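Local coordinates for protein endonuclease and methylase LlaGI (Lactococcus lactis, PDB 5FFJ) that probably recognises a specific DNA sequence as a Type ISP restriction-modification enzyme, uniting methyltransferase, helicase-like ATPase and, in the full-length protein, nuclease activities, at residues Pro1333-Ile1347 with Leu1382-Glu1394. Residues are numbered along the deposited sequence; the frame is centred on the assembly and turned at random.
With nucleotides of chain C.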
# COMPACT_ATOMS: atom_id res chain seq x y z
N PRO A 1333 17.64 -13.90 -36.07
CA PRO A 1333 17.37 -15.32 -35.82
C PRO A 1333 16.65 -15.53 -34.49
O PRO A 1333 17.12 -15.05 -33.45
CB PRO A 1333 18.77 -15.95 -35.79
CG PRO A 1333 19.64 -15.00 -36.53
CD PRO A 1333 19.07 -13.63 -36.25
N GLU A 1334 15.54 -16.25 -34.52
CA GLU A 1334 14.71 -16.42 -33.33
C GLU A 1334 15.39 -17.28 -32.27
O GLU A 1334 15.02 -17.23 -31.09
CB GLU A 1334 13.36 -17.03 -33.71
CG GLU A 1334 12.50 -16.12 -34.58
CD GLU A 1334 11.21 -16.79 -35.03
OE1 GLU A 1334 10.38 -16.10 -35.66
OE2 GLU A 1334 11.04 -17.99 -34.76
N ARG A 1335 16.39 -18.07 -32.67
CA ARG A 1335 17.06 -18.96 -31.72
C ARG A 1335 18.05 -18.20 -30.84
O ARG A 1335 18.49 -18.71 -29.81
CB ARG A 1335 17.78 -20.09 -32.46
CG ARG A 1335 19.15 -19.75 -33.02
CD ARG A 1335 19.96 -20.99 -33.35
NE ARG A 1335 20.16 -21.85 -32.18
CZ ARG A 1335 21.27 -22.52 -31.91
NH1 ARG A 1335 22.32 -22.46 -32.72
NH2 ARG A 1335 21.33 -23.27 -30.81
N ALA A 1336 18.41 -16.98 -31.25
CA ALA A 1336 19.34 -16.16 -30.49
C ALA A 1336 18.78 -15.85 -29.10
O ALA A 1336 19.53 -15.55 -28.17
CB ALA A 1336 19.65 -14.88 -31.23
N TYR A 1337 17.47 -15.94 -28.97
CA TYR A 1337 16.80 -15.66 -27.70
C TYR A 1337 16.88 -16.86 -26.75
O TYR A 1337 16.37 -16.80 -25.63
CB TYR A 1337 15.35 -15.28 -27.95
CG TYR A 1337 15.19 -13.99 -28.74
CD1 TYR A 1337 15.39 -13.97 -30.11
CD2 TYR A 1337 14.84 -12.81 -28.10
CE1 TYR A 1337 15.24 -12.80 -30.83
CE2 TYR A 1337 14.69 -11.64 -28.82
CZ TYR A 1337 14.89 -11.64 -30.18
OH TYR A 1337 14.74 -10.47 -30.89
N GLU A 1338 17.50 -17.94 -27.21
CA GLU A 1338 17.70 -19.12 -26.37
C GLU A 1338 18.84 -18.89 -25.38
O GLU A 1338 18.85 -19.48 -24.30
CB GLU A 1338 17.97 -20.36 -27.22
CG GLU A 1338 16.79 -20.79 -28.08
CD GLU A 1338 17.09 -22.02 -28.92
OE1 GLU A 1338 18.18 -22.61 -28.75
OE2 GLU A 1338 16.23 -22.41 -29.74
N TYR A 1339 19.80 -18.05 -25.76
CA TYR A 1339 20.89 -17.71 -24.85
C TYR A 1339 20.36 -16.82 -23.73
O TYR A 1339 19.99 -15.67 -23.96
CB TYR A 1339 22.03 -17.01 -25.57
CG TYR A 1339 23.13 -16.55 -24.63
CD1 TYR A 1339 23.73 -17.45 -23.76
CD2 TYR A 1339 23.55 -15.23 -24.60
CE1 TYR A 1339 24.73 -17.05 -22.89
CE2 TYR A 1339 24.55 -14.82 -23.73
CZ TYR A 1339 25.13 -15.73 -22.88
OH TYR A 1339 26.13 -15.34 -22.02
N VAL A 1340 20.34 -17.37 -22.52
CA VAL A 1340 19.70 -16.73 -21.38
C VAL A 1340 20.66 -16.55 -20.21
O VAL A 1340 21.39 -17.47 -19.84
CB VAL A 1340 18.47 -17.55 -20.93
CG1 VAL A 1340 18.08 -17.22 -19.50
CG2 VAL A 1340 17.30 -17.31 -21.88
N VAL A 1341 20.63 -15.35 -19.63
CA VAL A 1341 21.34 -15.06 -18.39
C VAL A 1341 20.28 -14.65 -17.37
O VAL A 1341 19.46 -13.77 -17.64
CB VAL A 1341 22.42 -13.96 -18.56
CG1 VAL A 1341 21.87 -12.76 -19.32
CG2 VAL A 1341 22.98 -13.54 -17.21
N ASN A 1342 20.31 -15.29 -16.21
CA ASN A 1342 19.18 -15.31 -15.29
C ASN A 1342 18.05 -16.07 -16.00
O ASN A 1342 18.26 -17.20 -16.45
CB ASN A 1342 18.78 -13.89 -14.86
CG ASN A 1342 18.07 -13.87 -13.52
OD1 ASN A 1342 18.10 -14.84 -12.76
ND2 ASN A 1342 17.44 -12.74 -13.20
N GLY A 1343 16.87 -15.47 -16.11
CA GLY A 1343 15.78 -16.07 -16.86
C GLY A 1343 15.46 -15.32 -18.14
O GLY A 1343 14.48 -15.63 -18.82
N ARG A 1344 16.30 -14.34 -18.48
CA ARG A 1344 16.03 -13.43 -19.59
C ARG A 1344 17.08 -13.54 -20.69
O ARG A 1344 18.27 -13.65 -20.41
CB ARG A 1344 15.98 -11.99 -19.07
CG ARG A 1344 15.51 -10.97 -20.09
CD ARG A 1344 15.44 -9.58 -19.47
NE ARG A 1344 14.56 -9.54 -18.31
CZ ARG A 1344 14.42 -8.49 -17.51
NH1 ARG A 1344 15.10 -7.38 -17.75
NH2 ARG A 1344 13.59 -8.55 -16.47
N PRO A 1345 16.64 -13.53 -21.97
CA PRO A 1345 17.62 -13.54 -23.06
C PRO A 1345 18.54 -12.32 -23.04
O PRO A 1345 18.13 -11.25 -22.58
CB PRO A 1345 16.75 -13.55 -24.33
CG PRO A 1345 15.44 -14.11 -23.89
CD PRO A 1345 15.26 -13.63 -22.48
N ALA A 1346 19.76 -12.48 -23.53
CA ALA A 1346 20.75 -11.41 -23.55
C ALA A 1346 20.24 -10.22 -24.35
O ALA A 1346 20.43 -9.07 -23.96
CB ALA A 1346 22.07 -11.91 -24.14
N ILE A 1347 19.58 -10.50 -25.46
CA ILE A 1347 19.03 -9.45 -26.31
C ILE A 1347 17.98 -8.64 -25.56
O ILE A 1347 17.90 -7.42 -25.69
CB ILE A 1347 18.43 -10.04 -27.60
CG1 ILE A 1347 19.53 -10.69 -28.44
CG2 ILE A 1347 17.72 -8.96 -28.41
CD1 ILE A 1347 19.03 -11.59 -29.54
N LEU A 1382 23.56 -3.74 -29.37
CA LEU A 1382 22.43 -4.64 -29.63
C LEU A 1382 22.79 -5.67 -30.69
O LEU A 1382 22.68 -6.87 -30.46
CB LEU A 1382 21.20 -3.84 -30.07
CG LEU A 1382 20.06 -4.67 -30.67
CD1 LEU A 1382 19.45 -5.58 -29.62
CD2 LEU A 1382 19.01 -3.77 -31.28
N LEU A 1383 23.22 -5.18 -31.85
CA LEU A 1383 23.58 -6.04 -32.96
C LEU A 1383 24.62 -7.07 -32.55
O LEU A 1383 24.50 -8.25 -32.88
CB LEU A 1383 24.10 -5.21 -34.13
CG LEU A 1383 23.10 -4.27 -34.81
CD1 LEU A 1383 23.78 -3.46 -35.91
CD2 LEU A 1383 21.91 -5.04 -35.38
N SER A 1384 25.63 -6.63 -31.81
CA SER A 1384 26.71 -7.51 -31.37
C SER A 1384 26.19 -8.60 -30.44
O SER A 1384 26.54 -9.77 -30.59
CB SER A 1384 27.81 -6.71 -30.67
OG SER A 1384 28.43 -5.80 -31.56
N VAL A 1385 25.34 -8.20 -29.49
CA VAL A 1385 24.80 -9.13 -28.51
C VAL A 1385 24.00 -10.26 -29.17
O VAL A 1385 24.00 -11.39 -28.67
CB VAL A 1385 23.91 -8.39 -27.48
CG1 VAL A 1385 23.02 -9.36 -26.70
CG2 VAL A 1385 24.79 -7.60 -26.52
N ILE A 1386 23.34 -9.96 -30.29
CA ILE A 1386 22.63 -10.99 -31.04
C ILE A 1386 23.59 -12.07 -31.50
O ILE A 1386 23.28 -13.26 -31.45
CB ILE A 1386 21.90 -10.42 -32.27
CG1 ILE A 1386 20.83 -9.41 -31.85
CG2 ILE A 1386 21.25 -11.55 -33.08
CD1 ILE A 1386 20.08 -8.76 -33.00
N THR A 1387 24.76 -11.66 -31.98
CA THR A 1387 25.73 -12.60 -32.54
C THR A 1387 26.54 -13.24 -31.41
O THR A 1387 27.04 -14.35 -31.56
CB THR A 1387 26.67 -11.92 -33.54
OG1 THR A 1387 27.73 -11.27 -32.84
CG2 THR A 1387 25.90 -10.90 -34.38
N VAL A 1388 26.67 -12.52 -30.30
CA VAL A 1388 27.21 -13.10 -29.09
C VAL A 1388 26.32 -14.25 -28.65
O VAL A 1388 26.80 -15.32 -28.28
CB VAL A 1388 27.33 -12.07 -27.95
CG1 VAL A 1388 27.58 -12.76 -26.60
CG2 VAL A 1388 28.44 -11.07 -28.24
N SER A 1389 25.01 -14.01 -28.68
CA SER A 1389 24.02 -15.04 -28.37
C SER A 1389 24.15 -16.25 -29.29
O SER A 1389 24.23 -17.39 -28.83
CB SER A 1389 22.61 -14.46 -28.46
OG SER A 1389 22.25 -13.77 -27.28
N MET A 1390 24.16 -16.00 -30.60
CA MET A 1390 24.27 -17.08 -31.58
C MET A 1390 25.58 -17.83 -31.41
O MET A 1390 25.62 -19.06 -31.47
CB MET A 1390 24.17 -16.52 -33.00
CG MET A 1390 22.81 -15.95 -33.35
SD MET A 1390 21.50 -17.19 -33.36
CE MET A 1390 22.01 -18.22 -34.73
N ARG A 1391 26.66 -17.09 -31.21
CA ARG A 1391 27.99 -17.68 -31.09
C ARG A 1391 28.12 -18.50 -29.81
O ARG A 1391 28.75 -19.56 -29.81
CB ARG A 1391 29.06 -16.60 -31.13
CG ARG A 1391 30.49 -17.12 -30.98
CD ARG A 1391 30.84 -18.13 -32.06
NE ARG A 1391 32.20 -18.64 -31.91
CZ ARG A 1391 32.67 -19.70 -32.55
NH1 ARG A 1391 33.92 -20.09 -32.35
NH2 ARG A 1391 31.89 -20.39 -33.37
N THR A 1392 27.53 -18.02 -28.72
CA THR A 1392 27.64 -18.69 -27.43
C THR A 1392 27.01 -20.08 -27.48
O THR A 1392 27.58 -21.06 -27.00
CB THR A 1392 26.98 -17.88 -26.30
OG1 THR A 1392 27.55 -16.57 -26.26
CG2 THR A 1392 27.17 -18.54 -24.95
N LEU A 1393 25.82 -20.15 -28.08
CA LEU A 1393 25.09 -21.41 -28.18
C LEU A 1393 25.88 -22.42 -29.01
O LEU A 1393 25.94 -23.60 -28.67
CB LEU A 1393 23.72 -21.17 -28.80
CG LEU A 1393 22.83 -20.19 -28.03
CD1 LEU A 1393 21.84 -19.52 -28.97
CD2 LEU A 1393 22.10 -20.91 -26.91
N GLU A 1394 26.49 -21.95 -30.10
CA GLU A 1394 27.35 -22.80 -30.91
C GLU A 1394 28.46 -23.38 -30.05
O GLU A 1394 28.69 -24.59 -30.05
CB GLU A 1394 27.95 -22.01 -32.08
CG GLU A 1394 26.96 -21.68 -33.19
CD GLU A 1394 27.57 -20.84 -34.30
OE1 GLU A 1394 28.75 -20.45 -34.17
OE2 GLU A 1394 26.88 -20.59 -35.31
P DT C 14 12.72 -7.39 -13.15
OP1 DT C 14 12.92 -6.80 -14.50
OP2 DT C 14 13.53 -8.57 -12.75
O5' DT C 14 12.91 -6.24 -12.06
C5' DT C 14 12.15 -5.04 -12.17
C4' DT C 14 12.61 -4.01 -11.16
O4' DT C 14 12.04 -4.31 -9.85
C3' DT C 14 14.12 -3.94 -10.95
O3' DT C 14 14.55 -2.58 -10.84
C2' DT C 14 14.31 -4.72 -9.65
C1' DT C 14 13.07 -4.29 -8.88
N1 DT C 14 12.68 -5.17 -7.72
C2 DT C 14 12.26 -4.57 -6.55
O2 DT C 14 12.21 -3.37 -6.39
N3 DT C 14 11.91 -5.45 -5.55
C4 DT C 14 11.92 -6.83 -5.61
O4 DT C 14 11.58 -7.53 -4.66
C5 DT C 14 12.36 -7.39 -6.87
C7 DT C 14 12.42 -8.88 -7.06
C6 DT C 14 12.71 -6.54 -7.86
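T1392 lies over one face of the Y1339 ring in a CH-pi contact, its CB 4.2 Å from the ring centroid, while the OG of S1389 meets the ring edge in plane, 3.3 Å from Y1339 CD2. Here the last helix of the chain, 1377-1398, packs on a turn and a two-stranded beta hairpin of the Type ISP specificity domain, closed by a type II' turn from V1341 to R1344, that leads into helix 1346-1353. With chi1 at 176° the Y1339 ring swings away from its own backbone N, which lets T1392 lie over its face. The R1335 guanidinium has L1393 over one face, with CB 3.8 Å from NH2, and E1338 at its edge in a long salt bridge. I1347 enters helix 1377-1398 as a knob among L1382, V1385, I1386 and S1389; its CD1 touches I1386 CG1 and also lies over the ring of Y1337. At the other end M1390, bent at chi2 and chi3, brings its sulfur against A1336 CB and the aliphatic part of R1335. Helix 1270-1285 backs T1392, whose hydroxyl bonds to H1284. R1344, on the hairpin's second strand and also paired with D1352, reaches the DNA: its NH2 donates to OP1 of DT14 of chain C at 2.7 Å, in the guanidinium plane.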